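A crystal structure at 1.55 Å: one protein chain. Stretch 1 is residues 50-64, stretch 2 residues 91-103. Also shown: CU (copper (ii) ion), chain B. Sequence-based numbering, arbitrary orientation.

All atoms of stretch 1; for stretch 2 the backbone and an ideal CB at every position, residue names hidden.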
# COMPACT_ATOMS: atom_id res chain seq x y z
N GLN A 50 5.84 -4.64 -12.08
CA GLN A 50 6.38 -5.48 -13.18
C GLN A 50 6.83 -6.82 -12.56
O GLN A 50 7.61 -6.85 -11.63
CB GLN A 50 7.58 -4.80 -13.81
CG GLN A 50 7.16 -3.62 -14.72
CD GLN A 50 8.37 -2.82 -15.15
OE1 GLN A 50 9.51 -3.29 -15.10
NE2 GLN A 50 8.12 -1.58 -15.58
N ASN A 51 6.19 -7.90 -13.06
CA ASN A 51 6.52 -9.21 -12.47
C ASN A 51 6.35 -10.29 -13.54
O ASN A 51 5.64 -10.07 -14.51
CB ASN A 51 5.67 -9.50 -11.25
CG ASN A 51 4.23 -9.78 -11.47
OD1 ASN A 51 3.83 -10.88 -11.94
ND2 ASN A 51 3.32 -8.87 -11.14
N ASN A 52 7.03 -11.40 -13.32
CA ASN A 52 6.99 -12.52 -14.27
C ASN A 52 5.88 -13.50 -14.00
O ASN A 52 5.80 -14.54 -14.72
CB ASN A 52 8.37 -13.22 -14.18
CG ASN A 52 9.48 -12.27 -14.59
OD1 ASN A 52 9.27 -11.50 -15.54
ND2 ASN A 52 10.62 -12.34 -13.94
N LEU A 53 4.98 -13.26 -13.07
CA LEU A 53 3.92 -14.20 -12.72
C LEU A 53 2.61 -13.90 -13.37
O LEU A 53 1.58 -14.58 -13.18
CB LEU A 53 3.73 -14.19 -11.16
CG LEU A 53 4.99 -14.47 -10.37
CD1 LEU A 53 4.76 -14.31 -8.87
CD2 LEU A 53 5.50 -15.89 -10.66
N GLY A 54 2.47 -12.66 -13.93
CA GLY A 54 1.18 -12.23 -14.44
C GLY A 54 0.21 -11.87 -13.34
O GLY A 54 -1.01 -11.81 -13.50
N VAL A 55 0.78 -11.53 -12.15
CA VAL A 55 -0.06 -11.35 -10.97
C VAL A 55 -0.30 -9.90 -10.58
O VAL A 55 0.51 -9.01 -10.86
CB VAL A 55 0.48 -12.16 -9.77
CG1 VAL A 55 1.66 -11.45 -9.12
CG2 VAL A 55 -0.63 -12.45 -8.79
N GLN A 56 -1.45 -9.64 -10.03
CA GLN A 56 -1.87 -8.35 -9.52
C GLN A 56 -1.31 -8.04 -8.14
O GLN A 56 -1.14 -8.92 -7.31
CB GLN A 56 -3.39 -8.31 -9.43
CG GLN A 56 -4.04 -8.33 -10.82
CD GLN A 56 -5.50 -8.73 -10.71
OE1 GLN A 56 -5.78 -9.91 -10.37
NE2 GLN A 56 -6.40 -7.82 -10.92
N HIS A 57 -1.15 -6.72 -7.87
CA HIS A 57 -0.62 -6.28 -6.59
C HIS A 57 -1.03 -4.80 -6.33
O HIS A 57 -1.24 -4.03 -7.24
CB HIS A 57 0.90 -6.24 -6.59
CG HIS A 57 1.66 -7.52 -6.68
ND1 HIS A 57 1.51 -8.54 -5.75
CD2 HIS A 57 2.67 -7.88 -7.48
CE1 HIS A 57 2.38 -9.49 -6.02
NE2 HIS A 57 3.10 -9.14 -7.08
N ASN A 58 -1.11 -4.52 -5.02
CA ASN A 58 -1.34 -3.09 -4.65
C ASN A 58 -0.37 -2.82 -3.49
O ASN A 58 0.41 -3.61 -3.09
CB ASN A 58 -2.73 -2.74 -4.34
CG ASN A 58 -3.31 -3.30 -3.07
OD1 ASN A 58 -2.66 -4.17 -2.47
ND2 ASN A 58 -4.49 -2.86 -2.65
N TRP A 59 -0.35 -1.53 -3.09
CA TRP A 59 0.44 -1.09 -1.93
C TRP A 59 -0.53 -0.40 -0.97
O TRP A 59 -1.26 0.55 -1.38
CB TRP A 59 1.54 -0.15 -2.36
CG TRP A 59 2.42 0.36 -1.24
CD1 TRP A 59 3.57 -0.23 -0.83
CD2 TRP A 59 2.24 1.53 -0.45
NE1 TRP A 59 4.14 0.52 0.21
CE2 TRP A 59 3.29 1.57 0.45
CE3 TRP A 59 1.25 2.53 -0.43
CZ2 TRP A 59 3.47 2.65 1.36
CZ3 TRP A 59 1.39 3.58 0.51
CH2 TRP A 59 2.47 3.59 1.39
N VAL A 60 -0.58 -0.89 0.25
CA VAL A 60 -1.53 -0.43 1.25
C VAL A 60 -0.82 -0.13 2.57
O VAL A 60 -0.23 -0.99 3.17
CB VAL A 60 -2.64 -1.45 1.57
CG1 VAL A 60 -3.66 -0.86 2.55
CG2 VAL A 60 -3.36 -1.83 0.28
N LEU A 61 -0.88 1.17 2.97
CA LEU A 61 -0.24 1.53 4.27
C LEU A 61 -1.30 1.51 5.37
O LEU A 61 -2.34 2.13 5.22
CB LEU A 61 0.32 2.96 4.10
CG LEU A 61 0.92 3.49 5.44
CD1 LEU A 61 2.16 2.65 5.77
CD2 LEU A 61 1.33 4.95 5.28
N VAL A 62 -1.04 0.77 6.44
CA VAL A 62 -2.01 0.66 7.51
C VAL A 62 -1.52 1.36 8.78
O VAL A 62 -0.33 1.51 8.97
CB VAL A 62 -2.44 -0.78 7.80
CG1 VAL A 62 -2.83 -1.50 6.50
CG2 VAL A 62 -1.39 -1.54 8.55
N ASN A 63 -2.52 1.76 9.58
CA ASN A 63 -2.21 2.54 10.80
C ASN A 63 -1.89 1.63 11.97
O ASN A 63 -2.62 1.55 12.96
CB ASN A 63 -3.44 3.41 11.08
CG ASN A 63 -3.23 4.34 12.28
OD1 ASN A 63 -4.22 4.56 13.01
ND2 ASN A 63 -2.03 4.80 12.48
N GLY A 64 -0.83 0.83 11.83
CA GLY A 64 -0.48 -0.13 12.87
C GLY A 64 0.38 -1.28 12.35
O GLY A 64 1.04 -1.19 11.32
N UNK A 91 -11.25 1.36 8.19
CA UNK A 91 -10.56 1.83 9.38
C UNK A 91 -9.08 1.47 9.33
O UNK A 91 -8.69 0.36 8.95
CB UNK A 91 -11.21 1.24 10.64
N UNK A 92 -8.24 2.43 9.73
CA UNK A 92 -6.82 2.19 9.85
C UNK A 92 -6.11 1.90 8.54
O UNK A 92 -4.95 1.42 8.56
CB UNK A 92 -6.59 1.02 10.81
N UNK A 93 -6.71 2.26 7.43
CA UNK A 93 -6.05 2.19 6.12
C UNK A 93 -5.68 3.61 5.67
O UNK A 93 -6.53 4.42 5.32
CB UNK A 93 -6.95 1.51 5.09
N UNK A 94 -4.42 3.97 5.88
CA UNK A 94 -3.94 5.32 5.68
C UNK A 94 -3.87 5.74 4.21
O UNK A 94 -4.15 6.88 3.87
CB UNK A 94 -2.56 5.46 6.32
N UNK A 95 -3.46 4.81 3.35
CA UNK A 95 -3.31 5.09 1.94
C UNK A 95 -3.16 3.77 1.16
O UNK A 95 -2.57 2.81 1.65
CB UNK A 95 -2.11 6.01 1.70
N UNK A 96 -3.66 3.78 -0.08
CA UNK A 96 -3.42 2.62 -0.94
C UNK A 96 -3.42 3.06 -2.41
O UNK A 96 -4.08 4.04 -2.77
CB UNK A 96 -4.48 1.54 -0.70
N UNK A 97 -2.71 2.28 -3.21
CA UNK A 97 -2.80 2.43 -4.67
C UNK A 97 -3.99 1.53 -5.13
O UNK A 97 -4.34 0.60 -4.42
CB UNK A 97 -1.49 2.04 -5.36
N UNK A 98 -4.41 1.77 -6.35
CA UNK A 98 -5.29 0.81 -7.03
C UNK A 98 -4.56 -0.54 -7.11
O UNK A 98 -3.36 -0.68 -6.96
CB UNK A 98 -5.68 1.31 -8.42
N UNK A 99 -5.39 -1.55 -7.44
CA UNK A 99 -4.83 -2.89 -7.66
C UNK A 99 -4.34 -2.96 -9.11
O UNK A 99 -5.12 -2.62 -10.01
CB UNK A 99 -5.86 -3.98 -7.37
N UNK A 100 -3.08 -3.25 -9.29
CA UNK A 100 -2.41 -3.11 -10.56
C UNK A 100 -2.17 -4.46 -11.23
O UNK A 100 -1.65 -5.37 -10.60
CB UNK A 100 -1.08 -2.37 -10.37
N UNK A 101 -2.51 -4.54 -12.52
CA UNK A 101 -2.23 -5.79 -13.25
C UNK A 101 -0.73 -5.86 -13.43
O UNK A 101 -0.03 -4.81 -13.33
CB UNK A 101 -2.95 -5.85 -14.60
N UNK A 102 -0.15 -7.03 -13.67
CA UNK A 102 1.25 -7.09 -14.02
C UNK A 102 1.51 -6.17 -15.24
O UNK A 102 0.74 -6.20 -16.21
CB UNK A 102 1.67 -8.53 -14.31
N UNK A 103 2.49 -5.31 -15.12
CA UNK A 103 2.81 -4.35 -16.15
C UNK A 103 2.23 -2.96 -15.88
O UNK A 103 2.44 -2.08 -16.69
CB UNK A 103 2.31 -4.87 -17.50
CU CU B . 0.31 -8.59 -4.12

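Position 91 has nothing of stretch 1 within 5.5 Å of its ideal CB, so many residues would suit it; its phi of -59° and psi of 137° also admit proline, and Pro91 is the residue found. Position 92 has a phi of 66° and psi of 19°, which favours glycine or asparagine. Its O accepts a hydrogen bond from Asn63 N (2.7 Å), and its ideal CB lies 4.0 Å from Asn63 CB, leaving room for a small polar group beside the amide. It is Asn92, whose ND2 lies 3.1 Å from Asn63 OD1.

At position 93 the CB points to the sheet face that carries Val60 and Val62, 4.8 Å from Val60 CG1; a small or moderate apolar side chain would do, and Ala93 takes the place. Position 94 sits at the beta bulge, with phi/psi of -70°/-39° and its CB toward stretch 1, 3.5 Å from Leu61 O. With the side chain of Leu61 nearby, an aliphatic residue is expected. Leu94 brings CD1 to 3.9 Å from Leu61 CD2 and CD2 to 3.9 Å from Asn63 CB, while its N donates to Leu61 O (2.9 Å).

Position 95 faces the other side of the sheet, with Leu61. Its ideal CB is 4.4 Å from Trp59 CZ3 and 4.6 Å from Leu61 CB, an apolar setting that favours a small residue. Ala95 fits against both, and its O accepts from Leu61 N (2.7 Å). At position 96, paired with Val60, the ideal CB lies 3.7 Å from Val60 CG2 and 3.4 Å from Trp59 O. Several apolar residues could start here. Trp96 packs its CB against Val60 CG2 (3.6 Å), and its chi1 of 61° (p) leads the indole away from stretch 1.

Position 97 offers its N to Trp59 O (2.9 Å), while Trp59 N needs an acceptor; serine, threonine or asparagine might supply one. Thr97 does so through OG1, 3.1 Å from Trp59 N, and the same hydroxyl donates to the O of position 98 (2.9 Å from OG1). Position 98 points away and makes few demands; it is Ala98.

At position 99 the CB points sideways, 4.5 Å from Asn58 CB, and a flexible or long apolar chain could bend back onto His57 and Asn58. Met99 curls back, placing SD 3.4 Å from His57 C and CE 3.5 Å from Asn58 CG. At position 100, His57 N donates to the O of position 100 (3.1 Å), and the N of position 100 donates to His57 O (2.9 Å). This pair of bonds makes no demand on side-chain identity, and the sideways CB, 3.5 Å from His57 O in its ideal position, leaves several residues possible, Leu100 being the one found.

Position 101 points away, but a polar chain could turn back towards Gln56. Asn101 does: a water bridges its OD1 (2.7 Å) and Gln56 NE2 (3.0 Å). The CB of position 102 lies 3.7 Å from Gly54 CA and 3.6 Å from Asn51 ND2, which suits a small residue; Ala102 fills it. Position 103, with phi 99°, would jam a CB against the preceding carbonyl, and Gly103 follows.

Stretch 2 (91-103) PNALAWTAMLNAG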
# COMPACT_ATOMS: atom_id res chain seq x y z
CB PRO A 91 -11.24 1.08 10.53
CG PRO A 91 -12.55 0.65 9.99
CD PRO A 91 -12.30 0.37 8.51
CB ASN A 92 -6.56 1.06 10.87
CG ASN A 92 -6.99 1.49 12.28
OD1 ASN A 92 -7.70 0.74 12.96
ND2 ASN A 92 -6.63 2.70 12.66
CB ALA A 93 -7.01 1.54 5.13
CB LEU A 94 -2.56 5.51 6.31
CG LEU A 94 -2.47 5.32 7.82
CD1 LEU A 94 -1.05 5.50 8.32
CD2 LEU A 94 -3.40 6.31 8.53
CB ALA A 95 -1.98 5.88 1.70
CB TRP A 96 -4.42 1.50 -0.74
CG TRP A 96 -5.84 1.82 -1.00
CD1 TRP A 96 -6.51 1.67 -2.19
CD2 TRP A 96 -6.83 2.26 -0.05
NE1 TRP A 96 -7.81 2.09 -2.05
CE2 TRP A 96 -8.06 2.36 -0.73
CE3 TRP A 96 -6.79 2.52 1.32
CZ2 TRP A 96 -9.23 2.72 -0.09
CZ3 TRP A 96 -7.96 2.87 1.97
CH2 TRP A 96 -9.17 3.00 1.26
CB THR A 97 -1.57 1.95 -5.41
OG1 THR A 97 -1.42 0.51 -5.22
CG2 THR A 97 -0.27 2.56 -4.91
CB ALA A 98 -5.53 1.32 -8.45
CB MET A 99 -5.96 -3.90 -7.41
CG MET A 99 -5.46 -5.35 -7.48
SD MET A 99 -4.27 -5.73 -6.21
CE MET A 99 -5.25 -5.67 -4.74
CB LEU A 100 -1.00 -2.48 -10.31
CG LEU A 100 -1.10 -1.13 -9.57
CD1 LEU A 100 0.30 -0.62 -9.28
CD2 LEU A 100 -1.87 -0.10 -10.39
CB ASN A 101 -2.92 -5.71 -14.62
CG ASN A 101 -4.43 -5.67 -14.55
OD1 ASN A 101 -5.05 -6.26 -13.68
ND2 ASN A 101 -5.06 -4.85 -15.42
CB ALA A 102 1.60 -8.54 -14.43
O HOH W 1 -2.38 -9.12 -13.75
O HOH W 2 -5.87 -4.94 -11.48
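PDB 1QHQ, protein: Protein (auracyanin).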